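Local structure of periplasmic oligopeptide-binding protein (Burkholderia pseudomallei, 3ZS6) at residues 261-267 against 399-405; 353-357 against 384-390. The protein probably binds oligopeptides in the periplasm and hands them to an ABC transporter for uptake. All blocks are in the same frame, centred on the assembly; numbering follows the deposited sequence. Where two conformers were deposited one is given.

In the fold
Both contacts belong to one mixed sheet, and their centres lie about 11 Å apart. Contact 1 pairs 261-267 with 399-405 in antiparallel fashion. Contact 2 pairs 353-357 with the end of strand 379-385 and the start of helix 387-395. Strand 401-407 joins them: it is antiparallel to 260-266 on one side and parallel to 350-356 on the other. Arg403 N lies 2.9 Å from Thr354 O, and Ile401 O lies 2.9 Å from Thr354 N, both probable hydrogen bonds. Ile401 CG2 packs 3.5 Å from Leu353 CD1. Both contacts reach the bound peptide. Arg403 and Gly405 bind its backbone from contact 1, and Phe387 of contact 2 packs on it.

Contact 1 of 2, residues 261-267 against 399-405; sequences TYYYYLK and VQIARDG
Tyr263 and Asp404 lie side by side and point the same way. Asp404 CB sits over one face of the Tyr263 ring, 3.8 Å from its centroid, as a CH-pi contact. The carboxylate runs nearly parallel to the ring, with planes 16° apart. Two waters join the polar ends. Water 1 hydrogen-bonds Tyr263 OH at 2.6 Å and donates to Asp404 OD1. Water 2 bonds Tyr263 OH and donates to Asp404 OD2. Asp404 OD1 also takes Gly405 N at 2.6 Å through its anti lone pair, which ties the carboxylate to the amide of the following residue.

On the opposite face of the sheet, Arg403 CG approaches Tyr262 OH to 3.3 Å. The two side chains cross at about a right angle. The bend at chi2 lays Arg403 CD against the phenol end of Tyr262.

The backbones form an antiparallel pair within the mixed sheet of this solute-binding protein. Tyr263 with Asp404 and Tyr265 with Ala402 are hydrogen-bonded pairs. Tyr265 N donates to Ala402 O at 2.8 Å. Beyond the strand pairing, Lys267 N reaches Gln400 O at 2.9 Å.

A chi1 of 159° swings the Tyr265 ring over beside its carbonyl carbon, where CD1 meets Ala402 CB and CE1 meets Val399 CG2. Its OH bonds Arg394 O. Tyr262 OH bonds His361, and its ring stacks on Phe473. Arg403 NH1 forms a salt bridge to the bound peptide's backbone.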
loop_
_atom_site.group_PDB
_atom_site.type_symbol
_atom_site.label_atom_id
_atom_site.label_comp_id
_atom_site.label_asym_id
_atom_site.label_seq_id
_atom_site.Cartn_x
_atom_site.Cartn_y
_atom_site.Cartn_z
ATOM N N THR A 261 -0.810 -5.679 -6.249
ATOM C CA THR A 261 -0.622 -7.117 -6.435
ATOM C C THR A 261 -1.051 -7.902 -5.197
ATOM O O THR A 261 -0.665 -7.572 -4.073
ATOM C CB THR A 261 0.864 -7.438 -6.750
ATOM O OG1 THR A 261 1.283 -6.690 -7.897
ATOM C CG2 THR A 261 1.073 -8.936 -7.018
ATOM N N TYR A 262 -1.846 -8.942 -5.421
ATOM C CA TYR A 262 -2.316 -9.833 -4.372
ATOM C C TYR A 262 -1.367 -11.032 -4.364
ATOM O O TYR A 262 -1.108 -11.641 -5.409
ATOM C CB TYR A 262 -3.746 -10.277 -4.699
ATOM C CG TYR A 262 -4.508 -11.049 -3.631
ATOM C CD1 TYR A 262 -4.127 -12.334 -3.257
ATOM C CD2 TYR A 262 -5.649 -10.512 -3.046
ATOM C CE1 TYR A 262 -4.845 -13.047 -2.299
ATOM C CE2 TYR A 262 -6.374 -11.221 -2.095
ATOM C CZ TYR A 262 -5.970 -12.488 -1.727
ATOM O OH TYR A 262 -6.690 -13.196 -0.780
ATOM N N TYR A 263 -0.825 -11.353 -3.199
ATOM C CA TYR A 263 0.180 -12.407 -3.123
ATOM C C TYR A 263 0.265 -13.046 -1.745
ATOM O O TYR A 263 -0.188 -12.475 -0.738
ATOM C CB TYR A 263 1.555 -11.870 -3.535
ATOM C CG TYR A 263 2.204 -10.938 -2.526
ATOM C CD1 TYR A 263 3.034 -11.435 -1.526
ATOM C CD2 TYR A 263 1.993 -9.555 -2.583
ATOM C CE1 TYR A 263 3.643 -10.581 -0.603
ATOM C CE2 TYR A 263 2.603 -8.687 -1.665
ATOM C CZ TYR A 263 3.424 -9.212 -0.681
ATOM O OH TYR A 263 4.031 -8.378 0.229
ATOM N N TYR A 264 0.846 -14.242 -1.706
ATOM C CA TYR A 264 1.051 -14.924 -0.442
ATOM C C TYR A 264 2.480 -14.734 0.053
ATOM O O TYR A 264 3.460 -15.042 -0.633
ATOM C CB TYR A 264 0.703 -16.413 -0.542
ATOM C CG TYR A 264 -0.776 -16.722 -0.402
ATOM C CD1 TYR A 264 -1.674 -15.765 0.046
ATOM C CD2 TYR A 264 -1.268 -17.978 -0.712
ATOM C CE1 TYR A 264 -3.032 -16.060 0.176
ATOM C CE2 TYR A 264 -2.613 -18.283 -0.579
ATOM C CZ TYR A 264 -3.497 -17.321 -0.138
ATOM O OH TYR A 264 -4.843 -17.638 -0.010
ATOM N N TYR A 265 2.568 -14.193 1.252
ATOM C CA TYR A 265 3.809 -14.072 1.982
ATOM C C TYR A 265 4.286 -15.474 2.309
ATOM O O TYR A 265 3.475 -16.358 2.594
ATOM C CB TYR A 265 3.483 -13.290 3.249
ATOM C CG TYR A 265 4.391 -13.372 4.450
ATOM C CD1 TYR A 265 4.495 -14.539 5.201
ATOM C CD2 TYR A 265 5.054 -12.238 4.901
ATOM C CE1 TYR A 265 5.285 -14.586 6.338
ATOM C CE2 TYR A 265 5.843 -12.273 6.025
ATOM C CZ TYR A 265 5.956 -13.445 6.743
ATOM O OH TYR A 265 6.738 -13.462 7.867
ATOM N N LEU A 266 5.596 -15.678 2.210
ATOM C CA LEU A 266 6.235 -16.914 2.667
ATOM C C LEU A 266 7.368 -16.547 3.619
ATOM O O LEU A 266 8.203 -15.696 3.302
ATOM C CB LEU A 266 6.821 -17.706 1.492
ATOM C CG LEU A 266 5.898 -18.212 0.382
ATOM C CD1 LEU A 266 6.733 -18.931 -0.686
ATOM C CD2 LEU A 266 4.801 -19.143 0.919
ATOM N N LYS A 267 7.396 -17.187 4.783
ATOM C CA LYS A 267 8.446 -16.939 5.764
ATOM C C LYS A 267 9.748 -17.538 5.264
ATOM O O LYS A 267 9.943 -18.753 5.338
ATOM C CB LYS A 267 8.070 -17.579 7.098
ATOM C CG LYS A 267 9.085 -17.371 8.213
ATOM C CD LYS A 267 8.666 -18.165 9.439
ATOM C CE LYS A 267 9.713 -18.137 10.532
ATOM N NZ LYS A 267 9.339 -19.055 11.646
ATOM N N VAL A 399 4.042 -16.088 11.242
ATOM C CA VAL A 399 3.162 -16.825 10.345
ATOM C C VAL A 399 4.043 -17.424 9.252
ATOM O O VAL A 399 5.113 -16.889 8.960
ATOM C CB VAL A 399 2.085 -15.895 9.724
ATOM C CG1 VAL A 399 1.015 -15.538 10.763
ATOM C CG2 VAL A 399 2.725 -14.623 9.169
ATOM N N GLN A 400 3.598 -18.527 8.657
ATOM C CA GLN A 400 4.405 -19.258 7.678
ATOM C C GLN A 400 4.021 -18.882 6.250
ATOM O O GLN A 400 4.860 -18.483 5.449
ATOM C CB GLN A 400 4.230 -20.767 7.873
ATOM C CG GLN A 400 4.811 -21.296 9.165
ATOM C CD GLN A 400 4.635 -22.793 9.295
ATOM O OE1 GLN A 400 3.506 -23.293 9.344
ATOM N NE2 GLN A 400 5.751 -23.524 9.331
ATOM N N ILE A 401 2.743 -19.045 5.937
ATOM C CA ILE A 401 2.185 -18.586 4.677
ATOM C C ILE A 401 1.072 -17.636 5.069
ATOM O O ILE A 401 0.273 -17.956 5.950
ATOM C CB ILE A 401 1.592 -19.748 3.860
ATOM C CG1 ILE A 401 2.634 -20.858 3.671
ATOM C CG2 ILE A 401 1.066 -19.241 2.529
ATOM C CD1 ILE A 401 2.143 -22.045 2.843
ATOM N N ALA A 402 1.028 -16.463 4.447
ATOM C CA ALA A 402 0.070 -15.442 4.868
ATOM C C ALA A 402 -0.486 -14.646 3.690
ATOM O O ALA A 402 0.222 -14.369 2.723
ATOM C CB ALA A 402 0.703 -14.507 5.901
ATOM N N ARG A 403 -1.770 -14.309 3.775
ATOM C CA ARG A 403 -2.397 -13.425 2.800
ATOM C C ARG A 403 -1.675 -12.066 2.860
ATOM O O ARG A 403 -1.460 -11.504 3.945
ATOM C CB ARG A 403 -3.889 -13.270 3.115
ATOM C CG ARG A 403 -4.758 -12.892 1.899
ATOM C CD ARG A 403 -4.414 -11.491 1.388
ATOM N NE ARG A 403 -4.751 -10.476 2.376
ATOM C CZ ARG A 403 -4.527 -9.168 2.229
ATOM N NH1 ARG A 403 -3.949 -8.701 1.128
ATOM N NH2 ARG A 403 -4.886 -8.322 3.191
ATOM N N ASP A 404 -1.277 -11.556 1.701
ATOM C CA ASP A 404 -0.616 -10.252 1.634
ATOM C C ASP A 404 -1.042 -9.542 0.348
ATOM O O ASP A 404 -1.840 -10.073 -0.420
ATOM C CB ASP A 404 0.906 -10.404 1.685
ATOM C CG ASP A 404 1.604 -9.205 2.347
ATOM O OD1 ASP A 404 1.151 -8.054 2.166
ATOM O OD2 ASP A 404 2.614 -9.417 3.046
ATOM N N GLY A 405 -0.503 -8.350 0.121
ATOM C CA GLY A 405 -0.882 -7.541 -1.025
ATOM C C GLY A 405 -0.273 -6.156 -0.896
ATOM O O GLY A 405 -0.204 -5.605 0.203
HETATM O O HOH W 1 2.969 -6.302 1.418
HETATM O O HOH W 2 5.518 -9.434 1.945
#

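Contact 2 of 2, residues 353-357 against 384-390; sequences LTYNT and NVEFKVL
Val385 O meets two groups at and just beyond the end of strand 350-356. Thr357 N donates to Val385 O at 2.9 Å. Asn356 CA makes a CA-H...O contact with Val385 O at 3.0 Å. The amide of the same residue, Val385 N, donates to Tyr355 O at 2.9 Å.

Asn384 is held by both ends of its side chain. Asn384 ND2 donates to Thr357 OG1 at 2.9 Å, with the hydroxyl oxygen close to the amide plane. Asn384 CB rests over one face of the Tyr355 ring, 3.9 Å from the centroid. The amide and the ring are turned 31° against each other.

This parallel pairing closes the beta-alpha-beta unit of strand 350-356, helix 359-376 and strand 379-385. The chain then passes through Glu386, at the N-cap position, into helix 387-395.

The helix packs on the other face, beside Asn356. With chi1 at 58°, Asn356 CG lies between its backbone N and carbonyl carbon and comes 3.7 Å from Phe387 CD1. Leu390 CD2 touches Asn356 N, and Leu390 CD1 meets Thr354 CG2 at 3.8 Å. Asn356 OD1 accepts a bond from Arg403 NH2, and Thr354 OG1 bonds Glu383. Phe387 also packs on the backbone of the bound peptide.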
loop_
_atom_site.group_PDB
_atom_site.type_symbol
_atom_site.label_atom_id
_atom_site.label_comp_id
_atom_site.label_asym_id
_atom_site.label_seq_id
_atom_site.Cartn_x
_atom_site.Cartn_y
_atom_site.Cartn_z
ATOM N N LEU A 353 -1.795 -21.454 7.164
ATOM C CA LEU A 353 -2.076 -20.363 6.225
ATOM C C LEU A 353 -2.941 -19.304 6.910
ATOM O O LEU A 353 -4.126 -19.518 7.184
ATOM C CB LEU A 353 -2.763 -20.899 4.961
ATOM C CG LEU A 353 -3.336 -19.926 3.919
ATOM C CD1 LEU A 353 -2.310 -18.902 3.476
ATOM C CD2 LEU A 353 -3.878 -20.696 2.705
ATOM N N THR A 354 -2.342 -18.160 7.201
ATOM C CA THR A 354 -3.048 -17.123 7.940
ATOM C C THR A 354 -3.536 -16.009 7.011
ATOM O O THR A 354 -2.793 -15.551 6.144
ATOM C CB THR A 354 -2.145 -16.535 9.032
ATOM O OG1 THR A 354 -1.607 -17.600 9.828
ATOM C CG2 THR A 354 -2.926 -15.573 9.919
ATOM N N TYR A 355 -4.782 -15.577 7.196
ATOM C CA TYR A 355 -5.320 -14.449 6.432
ATOM C C TYR A 355 -6.174 -13.565 7.331
ATOM O O TYR A 355 -6.606 -13.997 8.398
ATOM C CB TYR A 355 -6.160 -14.940 5.250
ATOM C CG TYR A 355 -7.418 -15.659 5.672
ATOM C CD1 TYR A 355 -7.408 -17.025 5.933
ATOM C CD2 TYR A 355 -8.617 -14.975 5.819
ATOM C CE1 TYR A 355 -8.559 -17.689 6.326
ATOM C CE2 TYR A 355 -9.781 -15.636 6.209
ATOM C CZ TYR A 355 -9.743 -16.991 6.461
ATOM O OH TYR A 355 -10.889 -17.651 6.859
ATOM N N ASN A 356 -6.422 -12.330 6.903
ATOM C CA ASN A 356 -7.278 -11.440 7.684
ATOM C C ASN A 356 -8.737 -11.681 7.355
ATOM O O ASN A 356 -9.108 -11.775 6.185
ATOM C CB ASN A 356 -6.906 -9.961 7.495
ATOM C CG ASN A 356 -6.978 -9.523 6.050
ATOM O OD1 ASN A 356 -6.228 -10.021 5.212
ATOM N ND2 ASN A 356 -7.880 -8.588 5.750
ATOM N N THR A 357 -9.547 -11.809 8.406
ATOM C CA THR A 357 -10.966 -12.133 8.294
ATOM C C THR A 357 -11.660 -11.330 7.201
ATOM O O THR A 357 -11.679 -10.095 7.243
ATOM C CB THR A 357 -11.678 -11.891 9.642
ATOM O OG1 THR A 357 -10.954 -12.557 10.690
ATOM C CG2 THR A 357 -13.126 -12.402 9.596
ATOM N N ASN A 384 -7.718 -17.397 10.628
ATOM C CA ASN A 384 -8.108 -16.027 10.319
ATOM C C ASN A 384 -7.874 -15.107 11.507
ATOM O O ASN A 384 -8.179 -15.467 12.638
ATOM C CB ASN A 384 -9.568 -15.960 9.849
ATOM C CG ASN A 384 -10.566 -16.324 10.953
ATOM O OD1 ASN A 384 -10.622 -17.468 11.403
ATOM N ND2 ASN A 384 -11.362 -15.351 11.378
ATOM N N VAL A 385 -7.305 -13.932 11.244
ATOM C CA VAL A 385 -7.078 -12.933 12.288
ATOM C C VAL A 385 -7.463 -11.541 11.809
ATOM O O VAL A 385 -7.676 -11.319 10.609
ATOM C CB VAL A 385 -5.595 -12.875 12.717
ATOM C CG1 VAL A 385 -5.140 -14.213 13.279
ATOM C CG2 VAL A 385 -4.720 -12.440 11.543
ATOM N N GLU A 386 -7.536 -10.602 12.750
ATOM C CA GLU A 386 -7.729 -9.196 12.423
ATOM C C GLU A 386 -6.538 -8.684 11.604
ATOM O O GLU A 386 -5.394 -9.102 11.818
ATOM C CB GLU A 386 -7.880 -8.360 13.702
ATOM C CG GLU A 386 -7.963 -6.872 13.437
ATOM C CD GLU A 386 -8.194 -6.057 14.702
ATOM O OE1 GLU A 386 -8.029 -6.612 15.812
ATOM O OE2 GLU A 386 -8.549 -4.861 14.579
ATOM N N PHE A 387 -6.804 -7.772 10.674
ATOM C CA PHE A 387 -5.751 -7.269 9.786
ATOM C C PHE A 387 -4.549 -6.662 10.517
ATOM O O PHE A 387 -3.408 -6.899 10.125
ATOM C CB PHE A 387 -6.319 -6.260 8.782
ATOM C CG PHE A 387 -5.313 -5.788 7.769
ATOM C CD1 PHE A 387 -4.739 -6.683 6.870
ATOM C CD2 PHE A 387 -4.938 -4.453 7.713
ATOM C CE1 PHE A 387 -3.806 -6.248 5.923
ATOM C CE2 PHE A 387 -4.007 -4.011 6.777
ATOM C CZ PHE A 387 -3.440 -4.908 5.882
ATOM N N LYS A 388 -4.800 -5.872 11.562
ATOM C CA LYS A 388 -3.715 -5.259 12.337
ATOM C C LYS A 388 -2.793 -6.316 12.919
ATOM O O LYS A 388 -1.579 -6.131 12.980
ATOM C CB LYS A 388 -4.271 -4.410 13.487
ATOM C CG LYS A 388 -4.624 -2.986 13.106
ATOM C CD LYS A 388 -5.593 -2.376 14.115
ATOM C CE LYS A 388 -5.080 -2.511 15.540
ATOM N NZ LYS A 388 -6.043 -1.935 16.530
ATOM N N VAL A 389 -3.389 -7.408 13.384
ATOM C CA VAL A 389 -2.632 -8.518 13.944
ATOM C C VAL A 389 -1.839 -9.219 12.843
ATOM O O VAL A 389 -0.669 -9.556 13.018
ATOM C CB VAL A 389 -3.566 -9.521 14.653
ATOM C CG1 VAL A 389 -2.848 -10.856 14.921
ATOM C CG2 VAL A 389 -4.100 -8.913 15.946
ATOM N N LEU A 390 -2.484 -9.436 11.704
ATOM C CA LEU A 390 -1.811 -10.068 10.576
ATOM C C LEU A 390 -0.570 -9.266 10.207
ATOM O O LEU A 390 0.502 -9.836 10.025
ATOM C CB LEU A 390 -2.747 -10.167 9.370
ATOM C CG LEU A 390 -2.130 -10.850 8.138
ATOM C CD1 LEU A 390 -1.678 -12.263 8.500
ATOM C CD2 LEU A 390 -3.122 -10.869 6.985
#